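Local coordinates for Trypsin/chymotrypsin inhibitor (Alocasia macrorrhizos, PDB 5YCZ), which inhibits the serine proteases trypsin and alpha-chymotrypsin as a Kunitz-type plant protein that forms a homodimer, at residues L30-P35 and E80-P85; F58-E61 and T67-E70; T88-D93 and Y131-C136. One frame throughout, in Å; residues are numbered along the deposited sequence.

Contact 1: residues L30-P35 and E80-P85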
loop_
_atom_site.group_PDB
_atom_site.type_symbol
_atom_site.label_atom_id
_atom_site.label_comp_id
_atom_site.label_asym_id
_atom_site.label_seq_id
_atom_site.Cartn_x
_atom_site.Cartn_y
_atom_site.Cartn_z
ATOM N N LEU A 30 -3.564 11.628 -9.747
ATOM C CA LEU A 30 -2.806 10.451 -10.166
ATOM C C LEU A 30 -3.536 9.162 -9.801
ATOM O O LEU A 30 -4.301 9.112 -8.834
ATOM C CB LEU A 30 -1.405 10.443 -9.547
ATOM C CG LEU A 30 -0.621 11.747 -9.707
ATOM C CD1 LEU A 30 0.840 11.606 -9.292
ATOM C CD2 LEU A 30 -0.684 12.197 -11.125
ATOM N N THR A 31 -3.280 8.117 -10.585
ATOM C CA THR A 31 -3.898 6.810 -10.414
ATOM C C THR A 31 -2.974 5.759 -11.050
ATOM O O THR A 31 -1.793 6.026 -11.307
ATOM C CB THR A 31 -5.328 6.826 -10.995
ATOM O OG1 THR A 31 -5.985 5.557 -10.790
ATOM C CG2 THR A 31 -5.308 7.176 -12.481
ATOM N N LEU A 32 -3.512 4.564 -11.284
ATOM C CA LEU A 32 -2.785 3.422 -11.812
ATOM C C LEU A 32 -3.515 2.924 -13.050
ATOM O O LEU A 32 -4.740 2.824 -13.034
ATOM C CB LEU A 32 -2.708 2.301 -10.775
ATOM C CG LEU A 32 -1.836 2.558 -9.555
ATOM C CD1 LEU A 32 -1.739 1.335 -8.640
ATOM C CD2 LEU A 32 -0.460 2.968 -10.049
ATOM N N ALA A 33 -2.779 2.604 -14.116
ATOM C CA ALA A 33 -3.423 2.220 -15.370
ATOM C C ALA A 33 -2.585 1.221 -16.159
ATOM O O ALA A 33 -1.353 1.252 -16.130
ATOM C CB ALA A 33 -3.700 3.431 -16.269
ATOM N N ALA A 34 -3.281 0.353 -16.894
ATOM C CA ALA A 34 -2.715 -0.523 -17.914
ATOM C C ALA A 34 -3.888 -1.116 -18.689
ATOM O O ALA A 34 -5.000 -1.181 -18.156
ATOM C CB ALA A 34 -1.837 -1.615 -17.293
ATOM N N PRO A 35 -3.707 -1.536 -19.940
ATOM C CA PRO A 35 -4.835 -2.121 -20.668
ATOM C C PRO A 35 -5.346 -3.355 -19.950
ATOM O O PRO A 35 -4.698 -3.901 -19.053
ATOM C CB PRO A 35 -4.246 -2.472 -22.038
ATOM C CG PRO A 35 -3.026 -1.577 -22.157
ATOM C CD PRO A 35 -2.488 -1.468 -20.767
ATOM N N GLU A 80 -3.227 0.860 -1.705
ATOM C CA GLU A 80 -4.473 0.141 -1.911
ATOM C C GLU A 80 -4.161 -1.160 -2.622
ATOM O O GLU A 80 -3.083 -1.314 -3.207
ATOM C CB GLU A 80 -5.502 0.955 -2.712
ATOM C CG GLU A 80 -4.940 1.747 -3.851
ATOM C CD GLU A 80 -5.996 2.635 -4.488
ATOM O OE1 GLU A 80 -6.726 2.146 -5.383
ATOM O OE2 GLU A 80 -6.111 3.821 -4.077
ATOM N N PRO A 81 -5.059 -2.130 -2.563
ATOM C CA PRO A 81 -4.862 -3.330 -3.356
ATOM C C PRO A 81 -5.145 -3.004 -4.805
ATOM O O PRO A 81 -5.716 -1.967 -5.164
ATOM C CB PRO A 81 -5.862 -4.341 -2.788
ATOM C CG PRO A 81 -6.319 -3.754 -1.516
ATOM C CD PRO A 81 -6.254 -2.263 -1.715
ATOM N N THR A 82 -4.771 -3.966 -5.628
ATOM C CA THR A 82 -4.601 -3.758 -7.043
ATOM C C THR A 82 -4.856 -5.095 -7.699
ATOM O O THR A 82 -4.748 -6.143 -7.055
ATOM C CB THR A 82 -3.190 -3.219 -7.282
ATOM O OG1 THR A 82 -3.166 -1.812 -7.009
ATOM C CG2 THR A 82 -2.672 -3.506 -8.646
ATOM N N ARG A 83 -5.221 -5.054 -8.975
ATOM C CA ARG A 83 -5.402 -6.271 -9.753
ATOM C C ARG A 83 -4.092 -6.944 -10.152
ATOM O O ARG A 83 -4.128 -8.036 -10.736
ATOM C CB ARG A 83 -6.221 -5.962 -11.015
ATOM C CG ARG A 83 -5.515 -5.089 -12.043
ATOM C CD ARG A 83 -6.215 -5.242 -13.381
ATOM N NE ARG A 83 -5.969 -4.153 -14.316
ATOM C CZ ARG A 83 -5.031 -4.188 -15.248
ATOM N NH1 ARG A 83 -4.250 -5.259 -15.338
ATOM N NH2 ARG A 83 -4.878 -3.152 -16.075
ATOM N N CYS A 84 -2.948 -6.326 -9.879
ATOM C CA CYS A 84 -1.641 -6.855 -10.220
ATOM C C CYS A 84 -0.869 -7.167 -8.948
ATOM O O CYS A 84 -1.106 -6.558 -7.901
ATOM C CB CYS A 84 -0.828 -5.876 -11.073
ATOM S SG CYS A 84 -1.488 -5.584 -12.754
ATOM N N PRO A 85 0.042 -8.139 -9.001
ATOM C CA PRO A 85 0.698 -8.624 -7.784
ATOM C C PRO A 85 1.910 -7.822 -7.343
ATOM O O PRO A 85 2.395 -8.040 -6.214
ATOM C CB PRO A 85 1.122 -10.028 -8.199
ATOM C CG PRO A 85 1.494 -9.839 -9.651
ATOM C CD PRO A 85 0.406 -8.953 -10.175
#
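Arg83 reaches from the 80-85 loop to the backbone carbonyls of Ala34 and Pro35, just past the end of strand 30-33. Its NH2 lies 3.1 Å from Pro35 O, a weak hydrogen bond bent to 120° at the hydrogen and oblique to the guanidinium. Ala34 O sits at the edge of the group, near its plane and only 2.9 Å from Arg83 NH2, yet at an angle too poor for a bond. The Ala34 methyl packs against the same nitrogen. Arg83 CG stands between backbone N and carbonyl carbon (chi1 68°), and the chain, extended from there to NE, carries the guanidinium to these carbonyls. A second, van der Waals touch sets the methyl Leu32 CD1 3.8 Å from the hydroxyl oxygen Thr82 OG1, the side chains meeting at about a right angle. Within the Kunitz beta-trefoil, strand 30-33 is an outermost strand of its antiparallel sheet, and the surface loop following strand 74-77 packs beside it. The stronger polar hold on the guanidinium is from Ser38 O, which accepts a hydrogen bond from the other terminal nitrogen, Arg83 NH1. Cys84 is tied by a disulfide to Cys39, while Thr82 and Pro85 make backbone hydrogen bonds to the second subunit.

Contact 2: residues F58-E61 and T67-E70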
loop_
_atom_site.group_PDB
_atom_site.type_symbol
_atom_site.label_atom_id
_atom_site.label_comp_id
_atom_site.label_asym_id
_atom_site.label_seq_id
_atom_site.Cartn_x
_atom_site.Cartn_y
_atom_site.Cartn_z
ATOM N N PHE A 58 3.540 8.786 1.449
ATOM C CA PHE A 58 4.968 9.023 1.279
ATOM C C PHE A 58 5.756 8.526 2.479
ATOM O O PHE A 58 5.292 8.576 3.618
ATOM C CB PHE A 58 5.257 10.491 1.086
ATOM C CG PHE A 58 4.402 11.118 0.054
ATOM C CD1 PHE A 58 4.794 11.116 -1.273
ATOM C CD2 PHE A 58 3.182 11.681 0.399
ATOM C CE1 PHE A 58 3.995 11.687 -2.241
ATOM C CE2 PHE A 58 2.375 12.256 -0.551
ATOM C CZ PHE A 58 2.774 12.261 -1.880
ATOM N N PHE A 59 6.979 8.071 2.203
ATOM C CA PHE A 59 7.807 7.386 3.187
ATOM C C PHE A 59 9.232 7.903 3.050
ATOM O O PHE A 59 9.994 7.421 2.197
ATOM C CB PHE A 59 7.743 5.873 2.994
ATOM C CG PHE A 59 6.368 5.321 3.174
ATOM C CD1 PHE A 59 5.468 5.309 2.119
ATOM C CD2 PHE A 59 5.955 4.852 4.416
ATOM C CE1 PHE A 59 4.169 4.818 2.299
ATOM C CE2 PHE A 59 4.669 4.361 4.614
ATOM C CZ PHE A 59 3.774 4.336 3.554
ATOM N N PRO A 60 9.619 8.892 3.856
ATOM C CA PRO A 60 10.981 9.413 3.768
ATOM C C PRO A 60 11.975 8.300 4.030
ATOM O O PRO A 60 11.772 7.466 4.912
ATOM C CB PRO A 60 11.026 10.473 4.870
ATOM C CG PRO A 60 9.611 10.754 5.192
ATOM C CD PRO A 60 8.879 9.492 4.973
ATOM N N GLU A 61 13.041 8.270 3.233
ATOM C CA GLU A 61 14.055 7.244 3.438
ATOM C C GLU A 61 14.729 7.382 4.794
ATOM O O GLU A 61 15.271 6.394 5.304
ATOM C CB GLU A 61 15.105 7.296 2.335
ATOM C CG GLU A 61 14.734 6.524 1.091
ATOM C CD GLU A 61 15.959 6.086 0.294
ATOM O OE1 GLU A 61 16.168 4.861 0.158
ATOM O OE2 GLU A 61 16.704 6.966 -0.201
ATOM N N THR A 67 7.833 13.791 8.949
ATOM C CA THR A 67 7.266 14.653 7.934
ATOM C C THR A 67 8.124 14.495 6.690
ATOM O O THR A 67 9.259 14.011 6.762
ATOM C CB THR A 67 7.246 16.116 8.398
ATOM O OG1 THR A 67 8.575 16.648 8.363
ATOM C CG2 THR A 67 6.728 16.226 9.818
ATOM N N VAL A 68 7.593 14.887 5.541
ATOM C CA VAL A 68 8.374 14.842 4.312
ATOM C C VAL A 68 9.139 16.150 4.167
ATOM O O VAL A 68 8.556 17.236 4.264
ATOM C CB VAL A 68 7.482 14.580 3.093
ATOM C CG1 VAL A 68 8.114 15.167 1.832
ATOM C CG2 VAL A 68 7.308 13.101 2.922
ATOM N N GLN A 69 10.444 16.051 3.935
ATOM C CA GLN A 69 11.288 17.220 3.745
ATOM C C GLN A 69 11.551 17.458 2.264
ATOM O O GLN A 69 11.793 16.521 1.501
ATOM C CB GLN A 69 12.620 17.060 4.482
ATOM C CG GLN A 69 12.511 16.963 6.002
ATOM C CD GLN A 69 12.013 18.245 6.621
ATOM O OE1 GLN A 69 12.648 19.294 6.504
ATOM N NE2 GLN A 69 10.860 18.174 7.274
ATOM N N GLU A 70 11.502 18.722 1.873
ATOM C CA GLU A 70 11.908 19.127 0.541
ATOM C C GLU A 70 13.316 18.645 0.214
ATOM O O GLU A 70 14.234 18.747 1.029
ATOM C CB GLU A 70 11.863 20.641 0.465
ATOM C CG GLU A 70 11.223 21.194 -0.739
ATOM C CD GLU A 70 10.748 22.578 -0.457
ATOM O OE1 GLU A 70 10.465 22.838 0.733
ATOM O OE2 GLU A 70 10.665 23.395 -1.402
#
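This is a buried apolar contact in the beta-trefoil, where the end of strand 55-60 meets the loop that follows it and leads on to strand 74-77. Only five residues separate the two segments, so the chain turns back on itself and brings Val68 opposite Pro60 in the register, their CA atoms 6.0 Å apart and their side chains crossing at a slant. One methyl does most of the work. Val68 CG2 touches the CB of Phe58 at 3.8 Å and also approaches the ring carbon CG of Pro60, so a single branch joins two residues of the strand. It can do this because Val68 CG2 lies beside the backbone N and anti to the carbonyl carbon, while CG1 takes the position anti to N (chi1 153°). Phe58 offers its CB rather than its ring: the bond from CA to CB heads for the loop, but the aromatic end leads away into the protein, where it meets Phe178 with the two ring planes about 85° apart. Phe59, on the alternate side of the strand, faces away from the loop and packs on Pro81 of the second subunit.

Backbone hydrogen bonds of Val68 with Val4 and Leu12 help to hold the loop, and its side chain rests on Leu74 of the next strand. Upstream along strand 55-60 lies Leu56, half of the predicted reactive bond, with its side chain about 4 Å from that of Phe58. The same Pro60 CG also lies 3.6 Å from the carbonyl oxygen Thr67 O.

Contact 3: residues T88-D93 and Y131-C136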
loop_
_atom_site.group_PDB
_atom_site.type_symbol
_atom_site.label_atom_id
_atom_site.label_comp_id
_atom_site.label_asym_id
_atom_site.label_seq_id
_atom_site.Cartn_x
_atom_site.Cartn_y
_atom_site.Cartn_z
ATOM N N THR A 88 2.604 -1.538 -5.154
ATOM C CA THR A 88 2.197 -0.237 -5.653
ATOM C C THR A 88 3.199 0.869 -5.304
ATOM O O THR A 88 2.834 2.051 -5.293
ATOM C CB THR A 88 0.821 0.110 -5.107
ATOM O OG1 THR A 88 0.830 -0.077 -3.685
ATOM C CG2 THR A 88 -0.230 -0.796 -5.729
ATOM N N VAL A 89 4.438 0.503 -4.986
ATOM C CA VAL A 89 5.514 1.465 -4.770
ATOM C C VAL A 89 6.016 1.951 -6.124
ATOM O O VAL A 89 6.323 1.145 -7.005
ATOM C CB VAL A 89 6.659 0.827 -3.964
ATOM C CG1 VAL A 89 7.880 1.691 -4.004
ATOM C CG2 VAL A 89 6.252 0.619 -2.533
ATOM N N TRP A 90 6.114 3.269 -6.285
ATOM C CA TRP A 90 6.610 3.829 -7.531
ATOM C C TRP A 90 8.061 3.445 -7.748
ATOM O O TRP A 90 8.867 3.451 -6.814
ATOM C CB TRP A 90 6.529 5.343 -7.508
ATOM C CG TRP A 90 5.204 5.946 -7.521
ATOM C CD1 TRP A 90 4.007 5.362 -7.223
ATOM C CD2 TRP A 90 4.924 7.301 -7.845
ATOM N NE1 TRP A 90 2.996 6.283 -7.343
ATOM C CE2 TRP A 90 3.536 7.479 -7.727
ATOM C CE3 TRP A 90 5.719 8.383 -8.233
ATOM C CZ2 TRP A 90 2.926 8.686 -7.981
ATOM C CZ3 TRP A 90 5.121 9.583 -8.483
ATOM C CH2 TRP A 90 3.731 9.733 -8.359
ATOM N N THR A 91 8.407 3.170 -8.997
ATOM C CA THR A 91 9.800 3.006 -9.372
ATOM C C THR A 91 9.931 3.534 -10.787
ATOM O O THR A 91 8.980 3.480 -11.574
ATOM C CB THR A 91 10.259 1.537 -9.253
ATOM O OG1 THR A 91 11.613 1.389 -9.722
ATOM C CG2 THR A 91 9.329 0.624 -10.046
ATOM N N PHE A 92 11.082 4.098 -11.100
ATOM C CA PHE A 92 11.263 4.674 -12.425
ATOM C C PHE A 92 11.893 3.624 -13.320
ATOM O O PHE A 92 13.056 3.262 -13.126
ATOM C CB PHE A 92 12.114 5.940 -12.385
ATOM C CG PHE A 92 12.168 6.644 -13.710
ATOM C CD1 PHE A 92 11.075 7.362 -14.166
ATOM C CD2 PHE A 92 13.298 6.564 -14.508
ATOM C CE1 PHE A 92 11.107 8.000 -15.388
ATOM C CE2 PHE A 92 13.337 7.186 -15.738
ATOM C CZ PHE A 92 12.239 7.913 -16.182
ATOM N N ASP A 93 11.120 3.118 -14.280
ATOM C CA ASP A 93 11.638 2.182 -15.278
ATOM C C ASP A 93 12.478 2.993 -16.252
ATOM O O ASP A 93 11.947 3.770 -17.051
ATOM C CB ASP A 93 10.492 1.453 -15.977
ATOM C CG ASP A 93 10.970 0.420 -17.041
ATOM O OD1 ASP A 93 12.166 0.391 -17.395
ATOM O OD2 ASP A 93 10.130 -0.368 -17.540
ATOM N N TYR A 131 4.457 22.001 -5.983
ATOM C CA TYR A 131 5.616 21.139 -5.899
ATOM C C TYR A 131 5.768 20.374 -7.198
ATOM O O TYR A 131 4.892 20.375 -8.069
ATOM C CB TYR A 131 5.518 20.195 -4.701
ATOM C CG TYR A 131 5.416 20.916 -3.370
ATOM C CD1 TYR A 131 6.551 21.162 -2.603
ATOM C CD2 TYR A 131 4.183 21.356 -2.881
ATOM C CE1 TYR A 131 6.463 21.829 -1.388
ATOM C CE2 TYR A 131 4.087 22.028 -1.665
ATOM C CZ TYR A 131 5.229 22.263 -0.929
ATOM O OH TYR A 131 5.136 22.923 0.266
ATOM N N GLN A 132 6.924 19.750 -7.334
ATOM C CA GLN A 132 7.162 18.764 -8.370
ATOM C C GLN A 132 7.811 17.542 -7.727
ATOM O O GLN A 132 8.253 17.581 -6.571
ATOM C CB GLN A 132 8.056 19.319 -9.472
ATOM C CG GLN A 132 7.772 20.734 -9.865
ATOM C CD GLN A 132 9.028 21.409 -10.353
ATOM O OE1 GLN A 132 10.136 21.031 -9.956
ATOM N NE2 GLN A 132 8.872 22.405 -11.224
ATOM N N ILE A 133 7.869 16.447 -8.486
ATOM C CA ILE A 133 8.546 15.228 -8.068
ATOM C C ILE A 133 9.775 15.035 -8.935
ATOM O O ILE A 133 9.720 15.187 -10.162
ATOM C CB ILE A 133 7.626 14.013 -8.169
ATOM C CG1 ILE A 133 6.368 14.296 -7.349
ATOM C CG2 ILE A 133 8.373 12.756 -7.729
ATOM C CD1 ILE A 133 5.639 13.053 -6.926
ATOM N N GLU A 134 10.883 14.711 -8.298
ATOM C CA GLU A 134 12.109 14.434 -9.008
ATOM C C GLU A 134 12.443 12.973 -8.823
ATOM O O GLU A 134 12.140 12.393 -7.780
ATOM C CB GLU A 134 13.241 15.303 -8.493
ATOM C CG GLU A 134 13.099 16.747 -8.938
ATOM C CD GLU A 134 14.439 17.406 -9.130
ATOM O OE1 GLU A 134 15.061 17.193 -10.206
ATOM O OE2 GLU A 134 14.869 18.114 -8.189
ATOM N N VAL A 135 13.040 12.384 -9.856
ATOM C CA VAL A 135 13.599 11.038 -9.802
ATOM C C VAL A 135 15.045 11.147 -9.319
ATOM O O VAL A 135 15.897 11.678 -10.031
ATOM C CB VAL A 135 13.529 10.374 -11.179
ATOM C CG1 VAL A 135 13.853 8.901 -11.079
ATOM C CG2 VAL A 135 12.165 10.623 -11.796
ATOM N N CYS A 136 15.344 10.655 -8.115
ATOM C CA CYS A 136 16.678 10.849 -7.531
ATOM C C CYS A 136 17.269 9.530 -7.055
ATOM O O CYS A 136 17.181 9.185 -5.875
ATOM C CB CYS A 136 16.642 11.855 -6.377
ATOM S SG CYS A 136 16.206 13.545 -6.854
#
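In the interior of the beta-trefoil, strand 131-135 of an antiparallel sheet packs by its side chains against the segment 88-93, which ends in the short strand paired with 98-100. Two apolar pairs make the contact, each with its side chains crossing at about a right angle. In the first, the methyl CD1 of Ile133 comes obliquely to the six-membered part of the Trp90 indole, 3.8 Å from CZ3 and 4.1 Å from CH2. The indole also meets the ring of Phe78, the planes about 35° apart, and Val99 packs on it. Ile133 in turn is flanked by Phe116 and Leu155 from the neighbouring strands of its own sheet. The alternation of strand 131-135 brings Val135 to the same side as Ile133, two residues on. Directly after Val135, Cys136 is linked by a disulfide to Cys151. In the second pair, CB of Phe92 points at the strand, and chi1 -173°, with CG anti to the backbone N, turns the ring so that CG and CD1 also meet the valine. Both valine branches take part: Val135 CG1 lies 3.7 Å from Phe92 CB and 3.9 Å from Phe92 CG, while Val135 CG2 reaches Phe92 CD1 at 4.2 Å.

From the N terminus, the chain first passes through 30-35, whose partner 80-85 arrives 45 residues later; contact 1 therefore closes a long loop that contains both segments of contact 2. The shorter loop from 58-61 to 67-70 closes within it, joining strand 55-60 to what follows. Contact 3 opens only after contact 1 has closed, and links 88-93 to strand 131-135. Contacts 1 and 3 touch directly: Thr88 CG2 packs on Thr82 OG1 at 3.4 Å, and Trp90 CH2 on Leu30 CD1 at 3.6 Å. They also reach the same antiparallel sheet, through strands 30-33 and 131-135. Contact 2 touches neither, though its nearest atoms come within about 4 Å of contact 3 and about 8 Å of contact 1.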